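Local coordinates for protein Hcp1 family type VI secretion system effector (Salmonella typhimurium, PDB 5XHH) that probably stacks as hexameric rings into the inner tube that the type VI secretion system propels, with its effectors, toward target cells, at residues L7-I12 against V125-S130; F58-Y61 against A65-N68. All coordinates share one frame; numbering follows the deposited sequence.

Contact 1: L7-I12 against V125-S130; sequences LKIDGI and VELSFS
A small, wholly apolar side-chain contact joins L127 to L7 and I9 in the buried interior, where strand 3-9 of the larger antiparallel sheet looks across at strand 121-129 of the smaller one. The evidence that it is packing between sheets, and not strand pairing, is the backbone separation: the closest CA atoms, those of I9 and L127, stand 10.4 Å apart, and no hydrogen bond crosses. I9 and L127 meet tip to tip, with I9 CD1 4.1 Å from L127 CD1. That same methyl of L127 serves both neighbours, since L7 CD2 lies 4.3 Å from L127 CD1. I9 can span the gap because its CG1 branch is extended beyond CB (chi2 178°), which puts CD1 at the far end of the side chain. L7 and I9 are two residues apart on the strand, so the alternation of a beta strand sends both side chains inward. The setting is the beta-barrel fold of the Hcp family, and the core continues around the trio: the ring of F58, on strand 51-61, packs against both leucines, L69 of helix 66-75 and I79 on I9, L84 on L7, and L104 and V106 on L127. Just past the contact, strand 3-9 ends in a type II beta turn from I9 to I12, closed by I12 N to I9 O at 3.0 Å, with G11 supplying the positive phi of 73°.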
ATOM      1  N   LEU A   7       4.779  -5.601  -0.017  1.00 21.43           N
ATOM      2  CA  LEU A   7       3.944  -4.853   0.908  1.00 22.19           C
ATOM      3  C   LEU A   7       3.906  -5.596   2.233  1.00 24.47           C
ATOM      4  O   LEU A   7       3.401  -6.718   2.308  1.00 25.83           O
ATOM      5  CB  LEU A   7       2.533  -4.642   0.364  1.00 23.10           C
ATOM      6  CG  LEU A   7       1.638  -3.812   1.283  1.00 26.78           C
ATOM      7  CD1 LEU A   7       2.288  -2.468   1.584  1.00 25.56           C
ATOM      8  CD2 LEU A   7       0.250  -3.610   0.675  1.00 25.32           C
ATOM      9  N   LYS A   8       4.453  -4.969   3.264  1.00 26.37           N
ATOM     10  CA  LYS A   8       4.483  -5.507   4.610  1.00 27.86           C
ATOM     11  C   LYS A   8       3.366  -4.837   5.399  1.00 25.88           C
ATOM     12  O   LYS A   8       3.416  -3.631   5.644  1.00 28.65           O
ATOM     13  CB  LYS A   8       5.844  -5.249   5.249  1.00 27.58           C
ATOM     14  CG  LYS A   8       5.954  -5.758   6.687  1.00 31.56           C
ATOM     15  CD  LYS A   8       7.090  -5.080   7.437  1.00 30.27           C
ATOM     16  CE  LYS A   8       7.336  -5.770   8.775  1.00 35.70           C
ATOM     17  NZ  LYS A   8       8.111  -4.914   9.691  1.00 33.10           N
ATOM     18  N   ILE A   9       2.366  -5.611   5.807  1.00 24.30           N
ATOM     19  CA  ILE A   9       1.241  -5.097   6.572  1.00 25.97           C
ATOM     20  C   ILE A   9       1.281  -5.693   7.974  1.00 27.57           C
ATOM     21  O   ILE A   9       1.291  -6.919   8.129  1.00 26.95           O
ATOM     22  CB  ILE A   9      -0.099  -5.413   5.890  1.00 27.68           C
ATOM     23  CG1 ILE A   9      -0.129  -4.851   4.464  1.00 27.26           C
ATOM     24  CG2 ILE A   9      -1.242  -4.834   6.715  1.00 24.74           C
ATOM     25  CD1 ILE A   9      -1.405  -5.179   3.724  1.00 27.73           C
ATOM     26  N   ASP A  10       1.292  -4.829   8.992  1.00 28.61           N
ATOM     27  CA  ASP A  10       1.253  -5.305  10.372  1.00 25.99           C
ATOM     28  C   ASP A  10       0.050  -6.220  10.575  1.00 30.75           C
ATOM     29  O   ASP A  10      -1.078  -5.869  10.218  1.00 31.84           O
ATOM     30  CB  ASP A  10       1.177  -4.133  11.351  1.00 29.85           C
ATOM     31  CG  ASP A  10       2.496  -3.410  11.525  1.00 29.58           C
ATOM     32  OD1 ASP A  10       3.533  -3.902  11.043  1.00 34.02           O
ATOM     33  OD2 ASP A  10       2.492  -2.353  12.187  1.00 37.05           O
ATOM     34  N   GLY A  11       0.295  -7.402  11.129  1.00 34.24           N
ATOM     35  CA  GLY A  11      -0.768  -8.346  11.392  1.00 29.84           C
ATOM     36  C   GLY A  11      -1.349  -9.044  10.178  1.00 34.95           C
ATOM     37  O   GLY A  11      -2.217  -9.907  10.343  1.00 36.28           O
ATOM     38  N   ILE A  12      -0.904  -8.713   8.969  1.00 31.10           N
ATOM     39  CA  ILE A  12      -1.441  -9.341   7.763  1.00 29.27           C
ATOM     40  C   ILE A  12      -0.287  -9.850   6.918  1.00 30.99           C
ATOM     41  O   ILE A  12       0.152  -9.185   5.973  1.00 31.80           O
ATOM     42  CB  ILE A  12      -2.334  -8.371   6.962  1.00 27.07           C
ATOM     43  CG1 ILE A  12      -3.525  -7.942   7.810  1.00 27.87           C
ATOM     44  CG2 ILE A  12      -2.879  -9.033   5.698  1.00 28.47           C
ATOM     45  CD1 ILE A  12      -4.498  -7.064   7.097  1.00 30.16           C
ATOM     46  N   VAL A 125      -7.236  -4.325  -3.702  1.00 22.20           N
ATOM     47  CA  VAL A 125      -7.367  -3.951  -2.303  1.00 21.92           C
ATOM     48  C   VAL A 125      -7.153  -2.450  -2.189  1.00 24.95           C
ATOM     49  O   VAL A 125      -6.247  -1.890  -2.814  1.00 25.02           O
ATOM     50  CB  VAL A 125      -6.347  -4.698  -1.415  1.00 23.40           C
ATOM     51  CG1 VAL A 125      -6.528  -4.312   0.054  1.00 21.03           C
ATOM     52  CG2 VAL A 125      -6.461  -6.203  -1.610  1.00 23.58           C
ATOM     53  N   GLU A 126      -7.979  -1.801  -1.390  1.00 20.94           N
ATOM     54  CA  GLU A 126      -7.771  -0.413  -1.038  1.00 23.22           C
ATOM     55  C   GLU A 126      -7.577  -0.313   0.462  1.00 24.87           C
ATOM     56  O   GLU A 126      -8.370  -0.880   1.233  1.00 25.58           O
ATOM     57  CB  GLU A 126      -8.931   0.455  -1.481  1.00 24.03           C
ATOM     58  CG  GLU A 126      -9.061   0.578  -2.984  1.00 21.85           C
ATOM     59  CD  GLU A 126     -10.194   1.508  -3.352  1.00 28.19           C
ATOM     60  OE1 GLU A 126     -10.508   2.388  -2.522  1.00 30.48           O
ATOM     61  OE2 GLU A 126     -10.767   1.359  -4.454  1.00 30.59           O
ATOM     62  N   LEU A 127      -6.517   0.407   0.849  1.00 24.96           N
ATOM     63  CA  LEU A 127      -6.181   0.714   2.232  1.00 23.88           C
ATOM     64  C   LEU A 127      -6.176   2.223   2.392  1.00 28.52           C
ATOM     65  O   LEU A 127      -5.450   2.925   1.677  1.00 25.56           O
ATOM     66  CB  LEU A 127      -4.811   0.160   2.619  1.00 23.12           C
ATOM     67  CG  LEU A 127      -4.414  -1.279   2.317  1.00 21.20           C
ATOM     68  CD1 LEU A 127      -2.957  -1.481   2.678  1.00 22.06           C
ATOM     69  CD2 LEU A 127      -5.301  -2.269   3.050  1.00 21.53           C
ATOM     70  N   SER A 128      -6.980   2.728   3.312  1.00 26.54           N
ATOM     71  CA  SER A 128      -6.861   4.135   3.631  1.00 27.25           C
ATOM     72  C   SER A 128      -5.707   4.312   4.602  1.00 26.39           C
ATOM     73  O   SER A 128      -5.393   3.415   5.381  1.00 26.91           O
ATOM     74  CB  SER A 128      -8.158   4.667   4.232  1.00 29.50           C
ATOM     75  OG  SER A 128      -8.371   4.052   5.479  1.00 33.60           O
ATOM     76  N   PHE A 129      -5.042   5.461   4.521  1.00 26.52           N
ATOM     77  CA  PHE A 129      -3.950   5.767   5.430  1.00 28.00           C
ATOM     78  C   PHE A 129      -4.012   7.243   5.787  1.00 26.85           C
ATOM     79  O   PHE A 129      -4.427   8.076   4.977  1.00 28.76           O
ATOM     80  CB  PHE A 129      -2.571   5.418   4.821  1.00 22.97           C
ATOM     81  CG  PHE A 129      -2.280   6.130   3.529  1.00 23.97           C
ATOM     82  CD1 PHE A 129      -2.653   5.573   2.317  1.00 26.69           C
ATOM     83  CD2 PHE A 129      -1.645   7.357   3.524  1.00 24.43           C
ATOM     84  CE1 PHE A 129      -2.392   6.229   1.118  1.00 25.23           C
ATOM     85  CE2 PHE A 129      -1.381   8.020   2.335  1.00 28.09           C
ATOM     86  CZ  PHE A 129      -1.759   7.448   1.123  1.00 25.44           C
ATOM     87  N   SER A 130      -3.599   7.571   7.003  1.00 28.16           N
ATOM     88  CA  SER A 130      -3.579   8.976   7.363  1.00 30.72           C
ATOM     89  C   SER A 130      -2.212   9.625   7.210  1.00 26.86           C
ATOM     90  O   SER A 130      -2.153  10.850   7.110  1.00 27.68           O
ATOM     91  CB  SER A 130      -4.110   9.174   8.789  1.00 36.28           C
ATOM     92  OG  SER A 130      -3.594   8.201   9.648  1.00 39.94           O
TER

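Contact 2: F58-Y61 against A65-N68; sequences FDHY and ASPN
S66 OG takes a hydrogen bond from the backbone N-H of D63 and is also hydrogen-bonded to the carboxylate oxygen OE2 of E123, while the ring of H60 lies against it. Across the two segments the closest approach is S66 OG to H60 CE1 at 3.3 Å; H60 NE2 follows at 3.6 Å from S66 OG. This is van der Waals contact and not a bond, with the oxygen set obliquely to the ring. What couples the pair is a shared acceptor, because H60 NE2 is also hydrogen-bonded to E123 OE2. The other ring nitrogen, ND1, bonds to D63 OD2; with one carboxylate at each nitrogen the ring's rotation is fixed, and the doubly protonated, charged form is probably favoured. CG of H60 stands between the backbone N and the carbonyl carbon (chi1 70°), which turns the ring toward the start of the helix. In the fold, this is the short connection from the end of strand 51-61 into helix 66-75, the helix that packs on the barrel of the Hcp family. D63 organises the connection: its OD1 accepts a hydrogen bond from A65 N, the pattern of an Asx turn, while its OD2 holds H60. The methyl of A65 adds a loose apolar touch, A65 CB to H60 CE1 at 4.5 Å, and I25 packs against both residues. One position earlier on the strand, D59 forms a salt bridge with R122, next to E123 on the neighbouring strand 121-129.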
ATOM      1  N   PHE A  58      -3.929  -1.424  -4.479  1.00 23.52           N
ATOM      2  CA  PHE A  58      -2.934  -2.372  -4.964  1.00 23.01           C
ATOM      3  C   PHE A  58      -3.608  -3.659  -5.420  1.00 23.40           C
ATOM      4  O   PHE A  58      -4.746  -3.952  -5.055  1.00 23.38           O
ATOM      5  CB  PHE A  58      -1.831  -2.652  -3.922  1.00 21.09           C
ATOM      6  CG  PHE A  58      -2.244  -3.533  -2.770  1.00 21.29           C
ATOM      7  CD1 PHE A  58      -2.085  -4.909  -2.842  1.00 23.97           C
ATOM      8  CD2 PHE A  58      -2.718  -2.988  -1.600  1.00 23.35           C
ATOM      9  CE1 PHE A  58      -2.451  -5.730  -1.781  1.00 24.66           C
ATOM     10  CE2 PHE A  58      -3.073  -3.801  -0.523  1.00 24.05           C
ATOM     11  CZ  PHE A  58      -2.932  -5.171  -0.617  1.00 24.50           C
ATOM     12  N   ASP A  59      -2.881  -4.417  -6.236  1.00 21.01           N
ATOM     13  CA  ASP A  59      -3.336  -5.693  -6.790  1.00 25.98           C
ATOM     14  C   ASP A  59      -2.374  -6.787  -6.336  1.00 26.81           C
ATOM     15  O   ASP A  59      -1.152  -6.574  -6.300  1.00 22.51           O
ATOM     16  CB  ASP A  59      -3.381  -5.627  -8.337  1.00 26.15           C
ATOM     17  CG  ASP A  59      -4.133  -6.802  -8.980  1.00 30.95           C
ATOM     18  OD1 ASP A  59      -4.874  -7.558  -8.297  1.00 31.19           O
ATOM     19  OD2 ASP A  59      -3.976  -6.969 -10.207  1.00 34.29           O
ATOM     20  N   HIS A  60      -2.910  -7.948  -5.970  1.00 23.42           N
ATOM     21  CA  HIS A  60      -2.024  -9.081  -5.744  1.00 21.73           C
ATOM     22  C   HIS A  60      -2.756 -10.350  -6.157  1.00 25.41           C
ATOM     23  O   HIS A  60      -3.978 -10.353  -6.331  1.00 25.39           O
ATOM     24  CB  HIS A  60      -1.554  -9.156  -4.281  1.00 22.16           C
ATOM     25  CG  HIS A  60      -2.640  -9.529  -3.313  1.00 22.32           C
ATOM     26  ND1 HIS A  60      -2.478 -10.501  -2.346  1.00 22.60           N
ATOM     27  CD2 HIS A  60      -3.908  -9.076  -3.180  1.00 22.12           C
ATOM     28  CE1 HIS A  60      -3.600 -10.629  -1.663  1.00 22.09           C
ATOM     29  NE2 HIS A  60      -4.483  -9.776  -2.149  1.00 22.07           N
ATOM     30  N   TYR A  61      -1.998 -11.428  -6.344  1.00 25.03           N
ATOM     31  CA  TYR A  61      -2.634 -12.731  -6.486  1.00 26.64           C
ATOM     32  C   TYR A  61      -3.325 -13.083  -5.180  1.00 25.49           C
ATOM     33  O   TYR A  61      -2.861 -12.711  -4.102  1.00 25.59           O
ATOM     34  CB  TYR A  61      -1.610 -13.810  -6.858  1.00 27.80           C
ATOM     35  CG  TYR A  61      -1.081 -13.663  -8.260  1.00 27.76           C
ATOM     36  CD1 TYR A  61      -1.946 -13.657  -9.338  1.00 29.39           C
ATOM     37  CD2 TYR A  61       0.276 -13.531  -8.506  1.00 29.43           C
ATOM     38  CE1 TYR A  61      -1.484 -13.509 -10.619  1.00 33.31           C
ATOM     39  CE2 TYR A  61       0.760 -13.384  -9.804  1.00 29.89           C
ATOM     40  CZ  TYR A  61      -0.134 -13.372 -10.850  1.00 34.87           C
ATOM     41  OH  TYR A  61       0.296 -13.230 -12.145  1.00 34.89           O
ATOM     42  N   ALA A  65      -2.629 -13.546   2.513  1.00 29.48           N
ATOM     43  CA  ALA A  65      -3.138 -12.331   3.145  1.00 26.42           C
ATOM     44  C   ALA A  65      -4.630 -12.140   2.921  1.00 25.44           C
ATOM     45  O   ALA A  65      -5.283 -11.448   3.710  1.00 23.75           O
ATOM     46  CB  ALA A  65      -2.386 -11.102   2.625  1.00 26.06           C
ATOM     47  N   SER A  66      -5.180 -12.766   1.877  1.00 25.25           N
ATOM     48  CA  SER A  66      -6.536 -12.442   1.447  1.00 23.54           C
ATOM     49  C   SER A  66      -7.587 -12.652   2.528  1.00 24.25           C
ATOM     50  O   SER A  66      -8.376 -11.723   2.770  1.00 26.78           O
ATOM     51  CB  SER A  66      -6.849 -13.227   0.169  1.00 25.91           C
ATOM     52  OG  SER A  66      -6.058 -12.758  -0.897  1.00 25.45           O
ATOM     53  N   PRO A  67      -7.664 -13.799   3.219  1.00 24.41           N
ATOM     54  CA  PRO A  67      -8.690 -13.920   4.268  1.00 24.10           C
ATOM     55  C   PRO A  67      -8.532 -12.885   5.363  1.00 27.14           C
ATOM     56  O   PRO A  67      -9.536 -12.422   5.919  1.00 24.37           O
ATOM     57  CB  PRO A  67      -8.493 -15.350   4.802  1.00 26.21           C
ATOM     58  CG  PRO A  67      -7.745 -16.076   3.725  1.00 25.86           C
ATOM     59  CD  PRO A  67      -6.843 -15.019   3.132  1.00 26.21           C
ATOM     60  N   ASN A  68      -7.299 -12.480   5.676  1.00 27.63           N
ATOM     61  CA  ASN A  68      -7.121 -11.484   6.722  1.00 26.65           C
ATOM     62  C   ASN A  68      -7.411 -10.078   6.232  1.00 27.08           C
ATOM     63  O   ASN A  68      -7.925  -9.261   7.001  1.00 27.52           O
ATOM     64  CB  ASN A  68      -5.713 -11.575   7.305  1.00 30.15           C
ATOM     65  CG  ASN A  68      -5.615 -12.630   8.382  1.00 35.29           C
ATOM     66  OD1 ASN A  68      -6.512 -12.756   9.206  1.00 37.73           O
ATOM     67  ND2 ASN A  68      -4.547 -13.410   8.364  1.00 37.60           N
TER

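The centres of contact 1 and contact 2 lie about 10 Å apart, and both reach the smaller sheet, in which strands 51-61 and 121-129 are antiparallel neighbours. The chain runs 7-12, 58-61, 65-68, 125-130, so the local pair of contact 2 falls between the two distant partners of contact 1. The two touch directly: V125 N lies 2.9 Å from F58 O, a probable hydrogen bond of the shared sheet, L7 CD2 packs 3.5 Å from F58 CE2, and I12 CG2 sits 3.7 Å from A65 CB. Through F58 and A65 the apolar interior between the sheets adjoins the polar junction where the helix begins, so the strand-to-helix connection is seated against the barrel core.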